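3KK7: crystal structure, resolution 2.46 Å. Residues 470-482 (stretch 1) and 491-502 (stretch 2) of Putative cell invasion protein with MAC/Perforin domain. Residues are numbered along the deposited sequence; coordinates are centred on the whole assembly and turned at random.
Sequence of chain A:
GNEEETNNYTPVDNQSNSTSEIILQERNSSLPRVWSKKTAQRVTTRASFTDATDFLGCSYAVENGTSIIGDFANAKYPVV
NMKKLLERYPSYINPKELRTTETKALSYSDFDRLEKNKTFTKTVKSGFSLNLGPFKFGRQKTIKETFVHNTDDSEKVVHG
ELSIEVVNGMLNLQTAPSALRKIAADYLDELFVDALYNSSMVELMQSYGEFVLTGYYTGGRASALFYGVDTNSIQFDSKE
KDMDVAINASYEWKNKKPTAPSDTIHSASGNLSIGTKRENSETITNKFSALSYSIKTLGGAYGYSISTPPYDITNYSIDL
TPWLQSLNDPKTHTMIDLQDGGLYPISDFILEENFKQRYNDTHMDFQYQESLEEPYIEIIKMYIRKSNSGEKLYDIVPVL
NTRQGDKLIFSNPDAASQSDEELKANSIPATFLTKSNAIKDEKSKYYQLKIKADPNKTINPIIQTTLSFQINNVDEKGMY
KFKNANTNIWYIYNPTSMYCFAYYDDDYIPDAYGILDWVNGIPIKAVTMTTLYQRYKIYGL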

# COMPACT_ATOMS: atom_id res chain seq x y z
N GLN A 470 -6.25 20.64 -6.87
CA GLN A 470 -6.65 22.06 -6.87
C GLN A 470 -6.73 22.61 -5.47
O GLN A 470 -7.43 22.06 -4.63
CB GLN A 470 -8.04 22.22 -7.44
CG GLN A 470 -8.18 21.99 -8.93
CD GLN A 470 -9.40 22.71 -9.51
OE1 GLN A 470 -10.01 23.56 -8.85
NE2 GLN A 470 -9.75 22.39 -10.73
N ILE A 471 -6.00 23.70 -5.22
CA ILE A 471 -6.14 24.46 -3.98
C ILE A 471 -6.53 25.88 -4.36
O ILE A 471 -5.72 26.65 -4.91
CB ILE A 471 -4.85 24.51 -3.14
CG1 ILE A 471 -4.05 23.21 -3.18
CG2 ILE A 471 -5.21 24.85 -1.68
CD1 ILE A 471 -2.66 23.37 -2.57
N ASN A 472 -7.79 26.23 -4.09
CA ASN A 472 -8.31 27.56 -4.40
C ASN A 472 -7.78 28.60 -3.45
O ASN A 472 -7.49 28.29 -2.29
CB ASN A 472 -9.83 27.60 -4.29
CG ASN A 472 -10.52 26.71 -5.28
OD1 ASN A 472 -10.07 26.56 -6.42
ND2 ASN A 472 -11.65 26.14 -4.87
N ASN A 473 -7.69 29.84 -3.93
CA ASN A 473 -7.36 30.97 -3.08
C ASN A 473 -6.10 30.76 -2.25
O ASN A 473 -6.08 31.09 -1.06
CB ASN A 473 -8.54 31.27 -2.15
CG ASN A 473 -9.85 31.36 -2.89
OD1 ASN A 473 -9.90 31.84 -4.01
ND2 ASN A 473 -10.93 30.89 -2.26
N VAL A 474 -5.06 30.20 -2.86
CA VAL A 474 -3.80 30.03 -2.15
C VAL A 474 -3.23 31.40 -1.94
O VAL A 474 -3.22 32.21 -2.87
CB VAL A 474 -2.80 29.15 -2.89
CG1 VAL A 474 -1.40 29.40 -2.34
CG2 VAL A 474 -3.18 27.68 -2.75
N ASP A 475 -2.80 31.67 -0.71
CA ASP A 475 -2.29 32.98 -0.33
C ASP A 475 -1.26 32.77 0.78
O ASP A 475 -1.58 32.55 1.95
CB ASP A 475 -3.43 33.91 0.10
CG ASP A 475 -2.95 35.30 0.60
OD1 ASP A 475 -1.78 35.46 1.03
OD2 ASP A 475 -3.78 36.23 0.59
N GLU A 476 0.00 32.86 0.37
CA GLU A 476 1.12 32.67 1.27
C GLU A 476 1.09 33.61 2.49
O GLU A 476 1.71 33.29 3.50
CB GLU A 476 2.43 32.83 0.50
CG GLU A 476 2.75 31.66 -0.45
CD GLU A 476 1.91 31.62 -1.72
OE1 GLU A 476 1.47 32.69 -2.15
OE2 GLU A 476 1.69 30.52 -2.28
N LYS A 477 0.37 34.74 2.40
CA LYS A 477 0.33 35.72 3.49
C LYS A 477 -0.59 35.33 4.63
O LYS A 477 -0.45 35.85 5.74
CB LYS A 477 -0.12 37.12 3.01
CG LYS A 477 0.61 37.67 1.80
CD LYS A 477 0.40 39.19 1.68
CE LYS A 477 0.45 39.68 0.23
NZ LYS A 477 -0.83 39.38 -0.50
N GLY A 478 -1.54 34.42 4.38
CA GLY A 478 -2.61 34.16 5.35
C GLY A 478 -2.44 32.94 6.24
O GLY A 478 -3.42 32.25 6.52
N MSE A 479 -1.24 32.69 6.75
CA MSE A 479 -0.97 31.41 7.36
C MSE A 479 -0.43 31.38 8.75
O MSE A 479 0.24 32.31 9.20
CB MSE A 479 -0.04 30.65 6.46
CG MSE A 479 -0.63 30.64 5.10
SE MSE A 479 -0.10 29.18 4.10
CE MSE A 479 -0.90 27.66 5.01
N TYR A 480 -0.75 30.28 9.42
CA TYR A 480 -0.25 29.98 10.73
C TYR A 480 0.35 28.58 10.68
O TYR A 480 0.16 27.85 9.71
CB TYR A 480 -1.38 30.01 11.76
CG TYR A 480 -2.05 31.36 11.94
CD1 TYR A 480 -1.63 32.24 12.93
CD2 TYR A 480 -3.12 31.74 11.14
CE1 TYR A 480 -2.26 33.47 13.10
CE2 TYR A 480 -3.75 32.96 11.30
CZ TYR A 480 -3.32 33.81 12.28
OH TYR A 480 -3.95 35.01 12.43
N LYS A 481 1.07 28.20 11.72
CA LYS A 481 1.66 26.88 11.78
C LYS A 481 1.68 26.38 13.22
O LYS A 481 1.62 27.17 14.18
CB LYS A 481 3.08 26.92 11.21
CG LYS A 481 4.07 27.57 12.15
CD LYS A 481 5.43 27.81 11.53
CE LYS A 481 6.41 28.29 12.60
NZ LYS A 481 7.69 28.66 12.00
N PHE A 482 1.77 25.06 13.36
CA PHE A 482 2.06 24.46 14.66
C PHE A 482 2.71 23.09 14.46
O PHE A 482 2.53 22.45 13.40
CB PHE A 482 0.79 24.34 15.52
CG PHE A 482 -0.15 23.27 15.06
CD1 PHE A 482 -1.04 23.50 14.02
CD2 PHE A 482 -0.14 22.01 15.67
CE1 PHE A 482 -1.93 22.50 13.59
CE2 PHE A 482 -1.02 20.99 15.24
CZ PHE A 482 -1.91 21.23 14.21
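Stretch 2 (491-502) YIYNPTSMYCFA

Stretch 2 is a hairpin: a strand that includes Tyr491 to Tyr493 leads into a turn and returns as strand 499-502. Its first strand runs antiparallel to strand 480-482, the axes 4.7 Å apart and crossing at 152°. Two hydrogen-bonded pairs fix the register. Tyr480 N to Tyr493 O is 3.0 Å and Tyr493 N to Tyr480 O 2.8 Å; Phe482 N to Tyr491 O is 3.0 Å and Tyr491 N to Phe482 O 2.9 Å. Between them, Lys481 faces Ile492 as a non-hydrogen-bonded pair, CA to CA 4.2 Å.

Two further hydrogen bonds hold the loop of stretch 1 to stretch 2. Ser497 OG, on a short side chain that points toward stretch 1, donates to Asn473 O (2.9 Å). Tyr499 reaches farther, its OH accepting from Asp475 N at 2.8 Å, just where the Asp475-Gly478 type I turn begins.

Apolar packing completes the contact. The broad Tyr499 ring carries Val474 CG2 over one face, 4.1 Å from the ring centroid, while Ile471 CG2 meets Tyr499 CB at 3.2 Å. Flexible selenomethionine Met479 brings CE to 3.7 Å from Ile492 CG2 and 3.9 Å from Tyr499 CE1. On the sheet face shared by Tyr480, Phe482, Tyr491 and Tyr493, flat rings suit close cross-strand packing: Tyr480 CB lies 3.6 Å from Tyr493 CZ, and Phe482 CE1 3.9 Å from Tyr491 CB.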

# COMPACT_ATOMS: atom_id res chain seq x y z
N TYR A 491 2.46 21.61 10.65
CA TYR A 491 1.26 21.81 9.84
C TYR A 491 1.11 23.31 9.68
O TYR A 491 0.91 24.04 10.66
CB TYR A 491 0.03 21.20 10.50
CG TYR A 491 0.07 19.71 10.62
CD1 TYR A 491 -0.34 18.91 9.57
CD2 TYR A 491 0.51 19.09 11.78
CE1 TYR A 491 -0.31 17.52 9.65
CE2 TYR A 491 0.54 17.69 11.87
CZ TYR A 491 0.13 16.92 10.79
OH TYR A 491 0.15 15.56 10.83
N ILE A 492 1.29 23.76 8.43
CA ILE A 492 1.14 25.15 8.04
C ILE A 492 -0.22 25.26 7.35
O ILE A 492 -0.46 24.60 6.34
CB ILE A 492 2.28 25.62 7.13
CG1 ILE A 492 3.61 25.26 7.80
CG2 ILE A 492 2.19 27.10 6.88
CD1 ILE A 492 4.84 25.94 7.20
N TYR A 493 -1.10 26.07 7.92
CA TYR A 493 -2.50 26.07 7.51
C TYR A 493 -3.00 27.47 7.29
O TYR A 493 -2.57 28.40 7.96
CB TYR A 493 -3.37 25.38 8.56
CG TYR A 493 -3.48 26.08 9.90
CD1 TYR A 493 -2.49 25.93 10.86
CD2 TYR A 493 -4.60 26.86 10.22
CE1 TYR A 493 -2.59 26.55 12.10
CE2 TYR A 493 -4.71 27.50 11.45
CZ TYR A 493 -3.70 27.34 12.39
OH TYR A 493 -3.80 27.97 13.61
N ASN A 494 -3.89 27.58 6.31
CA ASN A 494 -4.55 28.84 5.95
C ASN A 494 -6.00 28.79 6.43
O ASN A 494 -6.84 28.15 5.80
CB ASN A 494 -4.50 29.03 4.44
CG ASN A 494 -5.02 30.38 4.01
OD1 ASN A 494 -6.09 30.83 4.45
ND2 ASN A 494 -4.29 31.03 3.12
N PRO A 495 -6.31 29.49 7.54
CA PRO A 495 -7.63 29.39 8.12
C PRO A 495 -8.71 30.23 7.42
O PRO A 495 -9.83 30.25 7.90
CB PRO A 495 -7.40 29.88 9.53
CG PRO A 495 -6.44 31.00 9.32
CD PRO A 495 -5.52 30.52 8.23
N THR A 496 -8.37 30.91 6.32
CA THR A 496 -9.39 31.52 5.46
C THR A 496 -9.76 30.60 4.31
O THR A 496 -10.94 30.48 3.99
CB THR A 496 -8.90 32.81 4.85
OG1 THR A 496 -8.15 33.55 5.82
CG2 THR A 496 -10.08 33.64 4.36
N SER A 497 -8.77 29.95 3.69
CA SER A 497 -8.99 29.11 2.50
C SER A 497 -9.06 27.59 2.79
O SER A 497 -9.46 26.82 1.93
CB SER A 497 -7.89 29.40 1.48
OG SER A 497 -7.91 30.75 1.10
N MSE A 498 -8.65 27.18 3.98
CA MSE A 498 -8.86 25.81 4.47
C MSE A 498 -7.93 24.81 3.82
O MSE A 498 -8.26 23.64 3.67
CB MSE A 498 -10.33 25.37 4.32
CG MSE A 498 -11.34 26.43 4.84
SE MSE A 498 -10.85 27.21 6.60
CE MSE A 498 -11.08 25.63 7.74
N TYR A 499 -6.72 25.26 3.49
CA TYR A 499 -5.71 24.34 2.98
C TYR A 499 -4.53 24.36 3.93
O TYR A 499 -4.40 25.27 4.74
CB TYR A 499 -5.31 24.70 1.53
CG TYR A 499 -4.54 25.98 1.39
CD1 TYR A 499 -3.17 26.01 1.62
CD2 TYR A 499 -5.18 27.17 1.01
CE1 TYR A 499 -2.45 27.19 1.51
CE2 TYR A 499 -4.45 28.36 0.87
CZ TYR A 499 -3.08 28.35 1.13
OH TYR A 499 -2.33 29.48 1.00
N CYS A 500 -3.69 23.33 3.80
CA CYS A 500 -2.60 23.12 4.70
C CYS A 500 -1.45 22.29 4.09
O CYS A 500 -1.68 21.21 3.52
CB CYS A 500 -3.13 22.44 5.96
SG CYS A 500 -1.86 21.74 7.04
N PHE A 501 -0.22 22.80 4.23
CA PHE A 501 0.98 22.08 3.82
C PHE A 501 1.62 21.50 5.07
O PHE A 501 1.86 22.23 6.04
CB PHE A 501 2.01 22.97 3.10
CG PHE A 501 1.47 23.72 1.91
CD1 PHE A 501 0.56 23.15 1.04
CD2 PHE A 501 1.91 25.02 1.64
CE1 PHE A 501 0.07 23.86 -0.08
CE2 PHE A 501 1.42 25.75 0.53
CZ PHE A 501 0.50 25.16 -0.33
N ALA A 502 1.91 20.20 5.04
CA ALA A 502 2.57 19.51 6.17
C ALA A 502 4.00 19.04 5.83
O ALA A 502 4.32 18.84 4.67
CB ALA A 502 1.71 18.32 6.64